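Local coordinates for protein Trypsin/chymotrypsin inhibitor (Alocasia macrorrhizos, PDB 5YCZ) that inhibits the serine proteases trypsin and alpha-chymotrypsin as a Kunitz-type beta-trefoil protein of giant taro, at residues P40-Q45 against F98-G103. Sequence-based numbering, arbitrary orientation.
Sequences PLNVAQ and FVTTGG
Val43 and Val99 form the buried side of this contact, their side chains lying next to each other and pointing the same way, with Val43 CG2 3.7 Å from Val99 CG1. Trp90 and Leu166 also pack on Val43, and Phe92 on Val99. Val43 N donates to Val99 O at 3.0 Å. The short strands 42-45 and 98-100 run at 119° to each other, too splayed for a regular ladder, and beyond this backbone bond the direct hydrogen bonds across the contact come from Thr100 and Thr101. Thr101 OG1, set between its own backbone N and carbonyl carbon (chi1 42°), reaches a lone pair of Leu41 O in the carbonyl plane at 2.7 Å. Thr100 OG1 donates to Asn42 OD1 (2.8 Å), again in plane. That same oxygen lies 3.2 Å from Phe98 CE1, at the ring edge; amide and ring planes are 64° apart. Asn42, Phe98 and Thr100 make up a partly exposed side; packing is looser at Pro40, whose CG comes no nearer Thr100 OG1 than 4.0 Å. A water spans Val43 O and Val99 O. In this beta-trefoil the contact joins strand 42-45 to the 91-93/98-100 hairpin, and two threonine hydroxyls bonded to carbonyl oxygens imply that side-chain polarity supplements the single firm backbone bond.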
loop_
_atom_site.group_PDB
_atom_site.type_symbol
_atom_site.label_atom_id
_atom_site.label_comp_id
_atom_site.label_asym_id
_atom_site.label_seq_id
_atom_site.Cartn_x
_atom_site.Cartn_y
_atom_site.Cartn_z
ATOM N N PRO A 40 9.142 8.095 10.646
ATOM C CA PRO A 40 8.161 7.167 10.067
ATOM C C PRO A 40 7.666 6.131 11.067
ATOM O O PRO A 40 8.251 5.998 12.138
ATOM C CB PRO A 40 8.945 6.478 8.931
ATOM C CG PRO A 40 10.379 6.872 9.112
ATOM C CD PRO A 40 10.510 7.610 10.420
ATOM N N LEU A 41 6.583 5.440 10.719
ATOM C CA LEU A 41 6.152 4.281 11.480
ATOM C C LEU A 41 7.149 3.147 11.298
ATOM O O LEU A 41 7.796 3.027 10.250
ATOM C CB LEU A 41 4.763 3.830 11.033
ATOM C CG LEU A 41 3.759 4.962 10.807
ATOM C CD1 LEU A 41 2.422 4.368 10.464
ATOM C CD2 LEU A 41 3.640 5.821 12.051
ATOM N N ASN A 42 7.286 2.327 12.342
ATOM C CA ASN A 42 8.041 1.084 12.300
ATOM C C ASN A 42 7.091 -0.108 12.327
ATOM O O ASN A 42 5.949 -0.013 12.781
ATOM C CB ASN A 42 9.015 0.977 13.483
ATOM C CG ASN A 42 9.945 2.137 13.567
ATOM O OD1 ASN A 42 10.550 2.539 12.572
ATOM N ND2 ASN A 42 10.067 2.702 14.751
ATOM N N VAL A 43 7.585 -1.248 11.861
ATOM C CA VAL A 43 6.827 -2.488 11.965
ATOM C C VAL A 43 6.886 -2.988 13.402
ATOM O O VAL A 43 7.964 -3.087 13.998
ATOM C CB VAL A 43 7.361 -3.525 10.970
ATOM C CG1 VAL A 43 6.497 -4.794 10.970
ATOM C CG2 VAL A 43 7.317 -2.904 9.592
ATOM N N ALA A 44 5.719 -3.286 13.970
ATOM C CA ALA A 44 5.593 -3.642 15.378
ATOM C C ALA A 44 4.601 -4.784 15.537
ATOM O O ALA A 44 3.715 -4.974 14.705
ATOM C CB ALA A 44 5.130 -2.447 16.224
ATOM N N GLN A 45 4.745 -5.542 16.620
ATOM C CA GLN A 45 3.748 -6.545 16.975
ATOM C C GLN A 45 2.630 -5.886 17.772
ATOM O O GLN A 45 2.886 -5.273 18.818
ATOM C CB GLN A 45 4.364 -7.693 17.786
ATOM C CG GLN A 45 3.327 -8.634 18.408
ATOM C CD GLN A 45 3.918 -9.877 19.066
ATOM O OE1 GLN A 45 4.486 -9.828 20.171
ATOM N NE2 GLN A 45 3.748 -11.017 18.396
ATOM N N PHE A 98 16.041 -2.458 13.304
ATOM C CA PHE A 98 14.682 -3.003 13.198
ATOM C C PHE A 98 14.106 -2.657 11.828
ATOM O O PHE A 98 14.776 -2.066 10.986
ATOM C CB PHE A 98 13.758 -2.523 14.346
ATOM C CG PHE A 98 13.772 -1.025 14.603
ATOM C CD1 PHE A 98 13.086 -0.158 13.781
ATOM C CD2 PHE A 98 14.419 -0.497 15.709
ATOM C CE1 PHE A 98 13.083 1.218 14.028
ATOM C CE2 PHE A 98 14.409 0.885 15.965
ATOM C CZ PHE A 98 13.748 1.737 15.123
ATOM N N VAL A 99 12.847 -3.016 11.601
ATOM C CA VAL A 99 12.195 -2.807 10.307
ATOM C C VAL A 99 11.354 -1.536 10.344
ATOM O O VAL A 99 10.522 -1.352 11.242
ATOM C CB VAL A 99 11.340 -4.019 9.908
ATOM C CG1 VAL A 99 10.709 -3.763 8.553
ATOM C CG2 VAL A 99 12.199 -5.279 9.889
ATOM N N THR A 100 11.574 -0.653 9.371
ATOM C CA THR A 100 10.857 0.614 9.314
ATOM C C THR A 100 10.217 0.725 7.943
ATOM O O THR A 100 10.195 -0.252 7.189
ATOM C CB THR A 100 11.775 1.802 9.603
ATOM O OG1 THR A 100 10.984 2.977 9.827
ATOM C CG2 THR A 100 12.702 2.047 8.442
ATOM N N THR A 101 9.695 1.885 7.606
ATOM C CA THR A 101 8.936 2.021 6.378
ATOM C C THR A 101 9.738 2.833 5.378
ATOM O O THR A 101 10.929 3.098 5.580
ATOM C CB THR A 101 7.566 2.632 6.685
ATOM O OG1 THR A 101 7.721 3.692 7.638
ATOM C CG2 THR A 101 6.654 1.568 7.295
ATOM N N GLY A 102 9.080 3.242 4.296
ATOM C CA GLY A 102 9.776 3.974 3.257
ATOM C C GLY A 102 10.680 3.083 2.438
ATOM O O GLY A 102 11.838 3.435 2.181
ATOM N N GLY A 103 10.201 1.948 2.053
ATOM C CA GLY A 103 11.008 1.062 1.265
ATOM C C GLY A 103 10.709 1.187 -0.205
ATOM O O GLY A 103 9.675 1.732 -0.603
HETATM O O HOH W 1 10.539 -3.234 13.613
#